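Local coordinates for protein PHOX (Pseudomonas fluorescens, PDB 4A9V) that hydrolyses phosphate monoesters as a beta-propeller alkaline phosphatase of the PhoX family, using a complex iron-calcium cofactor, at residues I491-D496 against G507-L512; C531-I536 against V547-P552. One frame throughout, in Å; residues are numbered along the deposited sequence.

Contact 1 (I491-D496 against G507-L512); sequences ILTDGD and GNNQML. With CA (calcium ion), chain R; LI (lithium ion), chain G.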
loop_
_atom_site.group_PDB
_atom_site.type_symbol
_atom_site.label_atom_id
_atom_site.label_comp_id
_atom_site.label_asym_id
_atom_site.label_seq_id
_atom_site.Cartn_x
_atom_site.Cartn_y
_atom_site.Cartn_z
ATOM N N ILE A 491 -9.398 9.804 1.994
ATOM C CA ILE A 491 -8.975 9.456 0.639
ATOM C C ILE A 491 -7.666 10.185 0.336
ATOM O O ILE A 491 -7.587 11.405 0.490
ATOM C CB ILE A 491 -10.020 9.920 -0.400
ATOM C CG1 ILE A 491 -11.377 9.260 -0.157
ATOM C CG2 ILE A 491 -9.521 9.645 -1.808
ATOM C CD1 ILE A 491 -12.531 9.935 -0.876
ATOM N N LEU A 492 -6.629 9.436 -0.024
ATOM C CA LEU A 492 -5.293 9.988 -0.218
ATOM C C LEU A 492 -4.947 9.841 -1.697
ATOM O O LEU A 492 -5.297 8.835 -2.305
ATOM C CB LEU A 492 -4.288 9.215 0.646
ATOM C CG LEU A 492 -4.390 9.412 2.163
ATOM C CD1 LEU A 492 -5.652 8.838 2.797
ATOM C CD2 LEU A 492 -3.173 8.815 2.837
ATOM N N THR A 493 -4.262 10.820 -2.280
ATOM C CA THR A 493 -4.014 10.779 -3.716
ATOM C C THR A 493 -2.555 10.614 -4.116
ATOM O O THR A 493 -1.632 11.104 -3.457
ATOM C CB THR A 493 -4.630 11.972 -4.484
ATOM O OG1 THR A 493 -3.851 13.166 -4.311
ATOM C CG2 THR A 493 -6.039 12.236 -4.044
ATOM N N ASP A 494 -2.378 9.925 -5.240
ATOM C CA ASP A 494 -1.097 9.746 -5.909
ATOM C C ASP A 494 -1.299 9.948 -7.407
ATOM O O ASP A 494 -1.331 8.997 -8.189
ATOM C CB ASP A 494 -0.548 8.346 -5.647
ATOM C CG ASP A 494 0.645 8.029 -6.516
ATOM O OD1 ASP A 494 1.391 8.979 -6.834
ATOM O OD2 ASP A 494 0.801 6.855 -6.932
ATOM N N GLY A 495 -1.558 11.192 -7.776
ATOM C CA GLY A 495 -1.931 11.515 -9.132
ATOM C C GLY A 495 -1.000 12.507 -9.780
ATOM O O GLY A 495 0.060 12.844 -9.253
ATOM N N ASP A 496 -1.421 12.962 -10.947
ATOM C CA ASP A 496 -0.711 13.964 -11.713
ATOM C C ASP A 496 -0.838 15.324 -11.022
ATOM O O ASP A 496 -1.933 15.727 -10.636
ATOM C CB ASP A 496 -1.299 14.009 -13.124
ATOM C CG ASP A 496 -0.530 14.920 -14.046
ATOM O OD1 ASP A 496 -0.437 16.121 -13.726
ATOM O OD2 ASP A 496 -0.114 14.452 -15.128
ATOM N N GLY A 507 -4.061 20.894 -8.517
ATOM C CA GLY A 507 -2.903 21.171 -7.672
ATOM C C GLY A 507 -2.103 19.940 -7.275
ATOM O O GLY A 507 -2.100 18.923 -7.971
ATOM N N ASN A 508 -1.450 20.041 -6.122
ATOM C CA ASN A 508 -0.591 18.989 -5.591
ATOM C C ASN A 508 -1.432 17.821 -5.077
ATOM O O ASN A 508 -2.642 17.963 -4.852
ATOM C CB ASN A 508 0.255 19.549 -4.443
ATOM C CG ASN A 508 1.350 20.494 -4.907
ATOM O OD1 ASN A 508 1.560 20.715 -6.100
ATOM N ND2 ASN A 508 2.067 21.052 -3.942
ATOM N N ASN A 509 -0.766 16.715 -4.768
ATOM C CA ASN A 509 -1.450 15.598 -4.137
ATOM C C ASN A 509 -1.961 15.965 -2.754
ATOM O O ASN A 509 -1.539 16.954 -2.147
ATOM C CB ASN A 509 -0.537 14.374 -4.098
ATOM C CG ASN A 509 -0.539 13.632 -5.408
ATOM O OD1 ASN A 509 -1.606 13.308 -5.931
ATOM N ND2 ASN A 509 0.640 13.393 -5.971
ATOM N N GLN A 510 -2.955 15.218 -2.304
ATOM C CA GLN A 510 -3.869 15.728 -1.306
ATOM C C GLN A 510 -4.590 14.616 -0.571
ATOM O O GLN A 510 -4.467 13.430 -0.910
ATOM C CB GLN A 510 -4.859 16.647 -1.985
ATOM C CG GLN A 510 -5.668 15.970 -3.063
ATOM C CD GLN A 510 -6.412 16.965 -3.933
ATOM O OE1 GLN A 510 -7.612 17.209 -3.738
ATOM N NE2 GLN A 510 -5.714 17.522 -4.916
ATOM N N MET A 511 -5.273 15.007 0.494
ATOM C CA MET A 511 -6.128 14.107 1.236
ATOM C C MET A 511 -7.498 14.742 1.356
ATOM O O MET A 511 -7.619 15.937 1.637
ATOM C CB MET A 511 -5.537 13.809 2.621
ATOM C CG MET A 511 -6.363 12.829 3.452
ATOM S SD MET A 511 -5.461 12.094 4.831
ATOM C CE MET A 511 -5.187 13.534 5.851
ATOM N N LEU A 512 -8.523 13.925 1.153
ATOM C CA LEU A 512 -9.907 14.351 1.237
ATOM C C LEU A 512 -10.647 13.480 2.245
ATOM O O LEU A 512 -10.129 12.464 2.712
ATOM C CB LEU A 512 -10.586 14.266 -0.142
ATOM C CG LEU A 512 -9.823 14.961 -1.281
ATOM C CD1 LEU A 512 -9.018 13.975 -2.115
ATOM C CD2 LEU A 512 -10.761 15.776 -2.167
HETATM CA CA CA R . -0.580 4.877 -6.741
HETATM LI LI LI G . 3.403 7.717 -7.336
HETATM O O HOH W 1 1.783 11.428 -7.708
HETATM O O HOH W 2 3.292 5.828 -7.287
HETATM O O HOH W 3 -2.621 18.502 -10.742
HETATM O O HOH W 4 -3.523 16.417 -7.893
HETATM O O HOH W 5 2.937 8.719 -9.009
HETATM O O HOH W 6 3.868 10.252 -7.407
HETATM O O HOH W 7 1.451 4.764 -5.150
HETATM O O HOH W 8 1.410 3.913 -7.661
#

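Contact 2 (C531-I536 against V547-P552); sequences CEVTGI and VGIQHP. With LI (lithium ion), chain G.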
loop_
_atom_site.group_PDB
_atom_site.type_symbol
_atom_site.label_atom_id
_atom_site.label_comp_id
_atom_site.label_asym_id
_atom_site.label_seq_id
_atom_site.Cartn_x
_atom_site.Cartn_y
_atom_site.Cartn_z
ATOM N N CYS A 531 5.411 15.277 -4.072
ATOM C CA CYS A 531 5.081 14.160 -3.184
ATOM C C CYS A 531 3.872 13.389 -3.691
ATOM O O CYS A 531 3.111 13.866 -4.533
ATOM C CB CYS A 531 4.814 14.657 -1.756
ATOM S SG CYS A 531 3.139 15.256 -1.441
ATOM N N GLU A 532 3.646 12.227 -3.093
ATOM C CA GLU A 532 2.292 11.716 -2.945
ATOM C C GLU A 532 1.940 11.596 -1.472
ATOM O O GLU A 532 2.813 11.609 -0.606
ATOM C CB GLU A 532 2.102 10.371 -3.663
ATOM C CG GLU A 532 2.844 9.189 -3.064
ATOM C CD GLU A 532 2.802 7.969 -3.975
ATOM O OE1 GLU A 532 3.624 7.904 -4.916
ATOM O OE2 GLU A 532 1.951 7.078 -3.753
ATOM N N VAL A 533 0.644 11.615 -1.190
ATOM C CA VAL A 533 0.131 11.539 0.168
ATOM C C VAL A 533 -0.293 10.092 0.389
ATOM O O VAL A 533 -1.072 9.552 -0.401
ATOM C CB VAL A 533 -1.059 12.502 0.338
ATOM C CG1 VAL A 533 -1.693 12.335 1.703
ATOM C CG2 VAL A 533 -0.608 13.940 0.127
ATOM N N THR A 534 0.309 9.434 1.375
ATOM C CA THR A 534 0.145 8.004 1.533
ATOM C C THR A 534 0.445 7.614 2.971
ATOM O O THR A 534 1.276 8.235 3.621
ATOM C CB THR A 534 1.030 7.244 0.540
ATOM O OG1 THR A 534 0.691 5.854 0.564
ATOM C CG2 THR A 534 2.511 7.466 0.815
ATOM N N GLY A 535 -0.217 6.569 3.453
ATOM C CA GLY A 535 -0.073 6.157 4.840
ATOM C C GLY A 535 -1.020 6.938 5.729
ATOM O O GLY A 535 -1.033 8.172 5.701
ATOM N N ILE A 536 -1.818 6.225 6.513
ATOM C CA ILE A 536 -2.721 6.874 7.456
ATOM C C ILE A 536 -2.908 6.001 8.685
ATOM O O ILE A 536 -3.069 4.785 8.584
ATOM C CB ILE A 536 -4.072 7.236 6.803
ATOM C CG1 ILE A 536 -4.955 8.000 7.788
ATOM C CG2 ILE A 536 -4.779 6.009 6.238
ATOM C CD1 ILE A 536 -6.160 8.636 7.136
ATOM N N VAL A 547 -0.106 10.924 8.854
ATOM C CA VAL A 547 -0.196 10.773 7.407
ATOM C C VAL A 547 1.202 10.913 6.810
ATOM O O VAL A 547 2.014 11.710 7.282
ATOM C CB VAL A 547 -1.184 11.794 6.789
ATOM C CG1 VAL A 547 -0.746 13.229 7.050
ATOM C CG2 VAL A 547 -1.361 11.545 5.298
ATOM N N GLY A 548 1.490 10.119 5.789
ATOM C CA GLY A 548 2.785 10.157 5.132
ATOM C C GLY A 548 2.854 11.108 3.950
ATOM O O GLY A 548 1.913 11.238 3.153
ATOM N N ILE A 549 4.022 11.732 3.827
ATOM C CA ILE A 549 4.392 12.518 2.670
ATOM C C ILE A 549 5.587 11.822 2.031
ATOM O O ILE A 549 6.676 11.771 2.604
ATOM C CB ILE A 549 4.782 13.949 3.094
ATOM C CG1 ILE A 549 3.610 14.657 3.791
ATOM C CG2 ILE A 549 5.281 14.738 1.895
ATOM C CD1 ILE A 549 2.339 14.762 2.972
ATOM N N GLN A 550 5.328 11.174 0.903
ATOM C CA GLN A 550 6.292 10.295 0.267
ATOM C C GLN A 550 6.941 10.986 -0.931
ATOM O O GLN A 550 6.270 11.651 -1.719
ATOM C CB GLN A 550 5.602 8.994 -0.175
ATOM C CG GLN A 550 6.563 7.890 -0.577
ATOM C CD GLN A 550 5.879 6.763 -1.313
ATOM O OE1 GLN A 550 5.146 6.994 -2.277
ATOM N NE2 GLN A 550 6.144 5.530 -0.892
ATOM N N HIS A 551 8.250 10.782 -1.055
ATOM C CA HIS A 551 9.069 11.338 -2.140
ATOM C C HIS A 551 8.790 12.784 -2.470
ATOM O O HIS A 551 8.727 13.152 -3.637
ATOM C CB HIS A 551 9.031 10.459 -3.403
ATOM C CG HIS A 551 7.656 10.308 -4.028
ATOM N ND1 HIS A 551 7.041 11.297 -4.716
ATOM C CD2 HIS A 551 6.813 9.204 -4.099
ATOM C CE1 HIS A 551 5.864 10.848 -5.187
ATOM N NE2 HIS A 551 5.730 9.567 -4.816
ATOM N N PRO A 552 8.760 13.662 -1.454
ATOM C CA PRO A 552 8.735 15.075 -1.810
ATOM C C PRO A 552 9.908 15.436 -2.712
ATOM O O PRO A 552 11.028 14.971 -2.498
ATOM C CB PRO A 552 8.836 15.784 -0.454
ATOM C CG PRO A 552 9.534 14.807 0.421
ATOM C CD PRO A 552 9.053 13.457 -0.024
HETATM LI LI LI G . 3.403 7.717 -7.336
HETATM O O HOH W 5 2.937 8.719 -9.009
HETATM O O HOH W 6 3.868 10.252 -7.407
HETATM O O HOH W 2 3.292 5.828 -7.287
#

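Contact 1 (I491-D496 against G507-L512)
Backbone hydrogen bonds join the antiparallel strand ends first. Ile491 and Leu512 form a hydrogen-bonded pair, with Leu512 N meeting Ile491 O at 2.8 Å in the carbonyl plane, and Thr493 N sits nearly on the C=O axis of Gln510 O, though its N-H is bent. Beyond this point side chains supply the acceptors. Thr493 OG1, placed between its own N and carbonyl carbon (chi1 77°), donates to Asn509 OD1 at 2.8 Å and accepts from Gln510 N at 3.0 Å. Asn509 OD1 is gripped on both lone pairs, because Gly495 N reaches it at 2.8 Å in a nearly straight bond (172°). The amide thus bridges the strand end and the turn that follows, and its ND2 adds a weak bond to Gly495 O. Water 1 continues this network by accepting from Asn509 ND2 and lying within hydrogen-bonding distance of Asp494 OD1. Asp494 leaves its backbone pointing away from 507-512, and its carboxylate splits its oxygens between metals, OD2 binding calcium and OD1 lithium, each at 2.4 Å. Apolar contact is modest: Leu492 CD1 lies alongside Met511 SD at 3.8 Å. These are the two middle strands of the four-stranded antiparallel sheet 478-526, consistent with a propeller blade; Ile491 packs on Leu481 of strand 478-483, Met511 on Phe524 of strand 521-526, and Leu492 on Val547 of strand 544-550.

Contact 2 (C531-I536 against V547-P552)
His551 NE2 donates to Glu532 OE1 at 2.7 Å, 163° at the hydrogen, meeting the anti lone pair of the carboxylate nearly in the plane of the imidazole ring. The two flat groups stand almost perpendicular, 86° apart. The same OE1 binds lithium at 2.4 Å, so a single oxygen serves both ring and ion. An alanine at Glu532 would probably loosen the ion and leave the His551 ring less firmly oriented, since both bonds to OE1 are lost. His551 ND1 is tied to Gly530 O, which holds the ring from its other nitrogen. Next to this pair, Glu532 and Gln550 exchange two backbone hydrogen bonds, Gln550 N to Glu532 O being nearly straight at 3.0 Å. Their side chains run alongside each other, while Gln550 NE2 is hydrogen-bonded to Asn67 O. Farther along, Thr534 N donates to Gly548 O, and Gly548 N reaches Gly535 O at 3.2 Å from above the carbonyl plane. The backbone angles of Gly535 by themselves call for glycine. On the face of Val533, Val547 and Ile549, Val533 CG1 meets Val547 CG2 at 3.7 Å; just before the strand, Cys531 CB touches Ile549 CG2 at the same distance. The hairpin has one apolar face and one polar end, where the histidine bond and the bound cation are likely to favour a deprotonated carboxylate at a site that binds calcium in this protein.

Both contacts are buried and pair antiparallel strands, but in different four-stranded sheets: contact 1 joins the two middle strands of one, contact 2 an outermost strand, 532-538, to its inner neighbour. Their centres lie 9 Å apart, and they meet at the lithium, where Asp494 OD1 and Glu532 OE1 come within 3.1 Å, two like charges that the cation probably reconciles. Asn509 ND2 to Cys531 O, a probable hydrogen bond, ties them again, and Leu492 packs against Val533 between the sheets. Contact 1 reaches the metals from a turn after its strand and also serves a calcium; contact 2 offers its carboxylate from within the strand, backed by a histidine, and has the richer apolar face.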